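Long-range contact in UPF0311 protein RPA1785 (Rhodopseudomonas palustris, PDB 3C5O), which is of unknown function but folds as an antiparallel beta-barrel of the UPF0311 (DUF3237) family: residues N65-Y74 with Y85-V96. Residues are numbered along the deposited sequence; the frame is centred on the assembly and turned at random.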
# COMPACT_ATOMS: atom_id res chain seq x y z
N ASN B 65 -7.33 15.78 14.48
CA ASN B 65 -8.01 15.43 15.73
C ASN B 65 -7.15 14.59 16.69
O ASN B 65 -7.64 14.12 17.71
CB ASN B 65 -9.35 14.73 15.45
CG ASN B 65 -9.18 13.33 14.87
OD1 ASN B 65 -8.07 12.90 14.59
ND2 ASN B 65 -10.28 12.62 14.69
N GLU B 66 -5.88 14.37 16.33
CA GLU B 66 -4.90 13.71 17.20
C GLU B 66 -4.94 12.18 17.18
O GLU B 66 -4.14 11.54 17.85
CB GLU B 66 -4.95 14.22 18.63
CG GLU B 66 -4.74 15.74 18.73
CD GLU B 66 -3.37 16.10 19.27
OE1 GLU B 66 -3.34 17.00 20.14
OE2 GLU B 66 -2.34 15.48 18.85
N LEU B 67 -5.88 11.62 16.42
CA LEU B 67 -5.85 10.23 16.00
C LEU B 67 -4.47 9.96 15.41
O LEU B 67 -3.94 10.78 14.66
CB LEU B 67 -6.93 10.01 14.94
CG LEU B 67 -7.41 8.66 14.36
CD1 LEU B 67 -6.31 7.81 13.77
CD2 LEU B 67 -8.27 7.91 15.34
N ILE B 68 -3.87 8.83 15.78
CA ILE B 68 -2.61 8.41 15.18
C ILE B 68 -2.80 7.16 14.36
O ILE B 68 -3.31 6.17 14.86
CB ILE B 68 -1.53 8.18 16.24
CG1 ILE B 68 -1.30 9.47 17.04
CG2 ILE B 68 -0.23 7.76 15.56
CD1 ILE B 68 -0.29 9.32 18.17
N GLU B 69 -2.42 7.26 13.07
CA GLU B 69 -2.38 6.16 12.13
C GLU B 69 -1.00 5.51 12.25
O GLU B 69 0.01 6.19 12.08
CB GLU B 69 -2.63 6.67 10.71
CG GLU B 69 -4.05 7.22 10.48
CD GLU B 69 -4.24 7.82 9.08
OE1 GLU B 69 -5.29 8.46 8.82
OE2 GLU B 69 -3.35 7.66 8.21
N LEU B 70 -0.96 4.22 12.61
CA LEU B 70 0.31 3.56 12.79
C LEU B 70 0.60 2.67 11.60
O LEU B 70 -0.31 2.11 10.99
CB LEU B 70 0.29 2.67 14.04
CG LEU B 70 -0.69 3.04 15.14
CD1 LEU B 70 -0.96 1.76 15.87
CD2 LEU B 70 -0.12 4.07 16.04
N GLU B 71 1.87 2.51 11.30
CA GLU B 71 2.32 1.69 10.19
C GLU B 71 3.74 1.30 10.50
O GLU B 71 4.67 1.98 10.11
CB GLU B 71 2.20 2.47 8.89
CG GLU B 71 2.56 1.75 7.63
CD GLU B 71 1.88 2.39 6.43
OE1 GLU B 71 2.23 3.56 6.06
OE2 GLU B 71 0.96 1.72 5.91
N ALA B 72 3.91 0.24 11.27
CA ALA B 72 5.23 -0.19 11.72
C ALA B 72 5.72 -1.39 10.91
O ALA B 72 4.95 -2.31 10.64
CB ALA B 72 5.17 -0.54 13.21
N LYS B 73 7.00 -1.37 10.52
CA LYS B 73 7.61 -2.45 9.79
C LYS B 73 8.90 -2.80 10.49
O LYS B 73 9.76 -1.97 10.69
CB LYS B 73 7.86 -2.04 8.35
CG LYS B 73 6.58 -1.78 7.58
CD LYS B 73 6.81 -1.36 6.15
CE LYS B 73 5.45 -0.95 5.56
NZ LYS B 73 5.44 -0.95 4.07
N TYR B 74 8.98 -4.06 10.92
CA TYR B 74 10.14 -4.60 11.60
C TYR B 74 10.13 -6.11 11.49
O TYR B 74 9.33 -6.68 10.73
CB TYR B 74 10.12 -4.16 13.07
CG TYR B 74 8.85 -4.48 13.83
CD1 TYR B 74 8.79 -5.52 14.75
CD2 TYR B 74 7.70 -3.70 13.65
CE1 TYR B 74 7.61 -5.79 15.48
CE2 TYR B 74 6.53 -3.96 14.37
CZ TYR B 74 6.49 -5.00 15.28
OH TYR B 74 5.33 -5.23 16.00
N TYR B 85 8.96 -11.25 9.45
CA TYR B 85 8.73 -9.85 9.09
C TYR B 85 7.33 -9.41 9.55
O TYR B 85 6.34 -10.11 9.31
CB TYR B 85 8.94 -9.71 7.58
CG TYR B 85 8.35 -8.46 6.95
CD1 TYR B 85 8.72 -7.19 7.39
CD2 TYR B 85 7.46 -8.56 5.88
CE1 TYR B 85 8.16 -6.04 6.82
CE2 TYR B 85 6.93 -7.45 5.30
CZ TYR B 85 7.27 -6.19 5.76
OH TYR B 85 6.71 -5.09 5.14
N VAL B 86 7.26 -8.29 10.26
CA VAL B 86 6.02 -7.75 10.81
C VAL B 86 5.65 -6.43 10.15
O VAL B 86 6.46 -5.52 10.06
CB VAL B 86 6.06 -7.52 12.34
CG1 VAL B 86 4.66 -7.13 12.87
CG2 VAL B 86 6.59 -8.75 13.07
N GLU B 87 4.43 -6.37 9.67
CA GLU B 87 3.83 -5.14 9.22
C GLU B 87 2.66 -4.90 10.18
O GLU B 87 1.70 -5.64 10.13
CB GLU B 87 3.30 -5.38 7.82
CG GLU B 87 3.48 -4.30 6.84
CD GLU B 87 3.15 -4.76 5.43
OE1 GLU B 87 1.93 -4.82 5.10
OE2 GLU B 87 4.09 -5.08 4.66
N ASN B 88 2.75 -3.88 11.04
CA ASN B 88 1.72 -3.63 12.06
C ASN B 88 0.97 -2.29 11.83
O ASN B 88 1.53 -1.20 12.02
CB ASN B 88 2.38 -3.67 13.44
CG ASN B 88 1.40 -3.82 14.59
OD1 ASN B 88 0.29 -4.34 14.45
ND2 ASN B 88 1.84 -3.36 15.77
N VAL B 89 -0.28 -2.39 11.38
CA VAL B 89 -1.02 -1.22 10.95
C VAL B 89 -2.28 -1.03 11.81
O VAL B 89 -3.04 -1.99 12.04
CB VAL B 89 -1.39 -1.27 9.44
CG1 VAL B 89 -2.04 0.03 9.00
CG2 VAL B 89 -0.16 -1.54 8.57
N GLY B 90 -2.51 0.20 12.28
CA GLY B 90 -3.67 0.45 13.08
C GLY B 90 -3.89 1.88 13.46
O GLY B 90 -3.54 2.81 12.72
N ILE B 91 -4.53 2.05 14.61
CA ILE B 91 -4.85 3.37 15.11
C ILE B 91 -4.68 3.48 16.61
O ILE B 91 -4.81 2.51 17.34
CB ILE B 91 -6.27 3.87 14.65
CG1 ILE B 91 -7.39 2.95 15.08
CG2 ILE B 91 -6.37 4.00 13.12
CD1 ILE B 91 -8.74 3.58 14.89
N ARG B 92 -4.34 4.68 17.06
CA ARG B 92 -4.42 5.00 18.45
C ARG B 92 -5.21 6.30 18.60
O ARG B 92 -4.93 7.30 17.93
CB ARG B 92 -3.03 5.13 19.06
CG ARG B 92 -3.09 5.54 20.50
CD ARG B 92 -1.79 5.22 21.17
NE ARG B 92 -0.75 6.18 20.79
CZ ARG B 92 0.39 5.86 20.20
NH1 ARG B 92 0.69 4.61 19.89
NH2 ARG B 92 1.26 6.83 19.94
N PHE B 93 -6.20 6.26 19.48
CA PHE B 93 -7.10 7.38 19.72
C PHE B 93 -7.48 7.37 21.20
O PHE B 93 -7.04 6.50 21.95
CB PHE B 93 -8.33 7.27 18.80
CG PHE B 93 -9.12 8.57 18.62
CD1 PHE B 93 -10.51 8.54 18.52
CD2 PHE B 93 -8.46 9.80 18.53
CE1 PHE B 93 -11.23 9.71 18.34
CE2 PHE B 93 -9.19 11.00 18.36
CZ PHE B 93 -10.57 10.95 18.26
N GLY B 94 -8.27 8.35 21.62
CA GLY B 94 -8.68 8.50 23.01
C GLY B 94 -9.02 9.96 23.31
O GLY B 94 -8.97 10.80 22.41
N PRO B 95 -9.38 10.29 24.56
CA PRO B 95 -9.51 11.71 24.98
C PRO B 95 -8.25 12.53 24.67
O PRO B 95 -7.14 12.06 24.93
CB PRO B 95 -9.70 11.61 26.49
CG PRO B 95 -10.30 10.26 26.71
CD PRO B 95 -9.70 9.35 25.65
N VAL B 96 -8.40 13.74 24.10
CA VAL B 96 -7.24 14.54 23.70
C VAL B 96 -6.22 14.84 24.80
O VAL B 96 -5.02 14.81 24.53
CB VAL B 96 -7.62 15.87 22.98
CG1 VAL B 96 -7.84 15.62 21.50
CG2 VAL B 96 -8.83 16.57 23.63
O HOH W 1 -3.49 9.24 19.12
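Tyr74 lays one ring face over Val86, whose CB sits 3.9 Å from the ring centroid in a CH-pi contact. The ring reaches it because CG lies between the backbone N and carbonyl carbon (chi1 54°), swinging the aromatic plane across the neighbouring strand. Were Tyr74 an alanine, Val86 would probably lose its aromatic cover and a gap would open beside it.

On the same sheet face, Leu70 packs over the Gly90 backbone, its CD1 3.8 Å from Gly90 C. Ile68 lies alongside Arg92, CD1 3.4 Å from NH2; the arginine also makes a cation-pi contact with Phe115. At the strand end Leu67 CD2 meets the Phe93 ring at CG, 3.5 Å away.

Eight backbone hydrogen bonds join the strands, from Ile68 N to Arg92 O through Val86 N to Tyr74 O. Past them a water links Glu66 O and Arg92 O, and Asn65 OD1 accepts from Leu67 N in an Asx turn. On the other face Lys73 and Glu87 run side by side, NZ and OE2 4.4 Å apart, too far for a salt bridge.

This is an antiparallel beta hairpin, strands 68-78 and 83-93, within a closed eight-stranded up-and-down barrel.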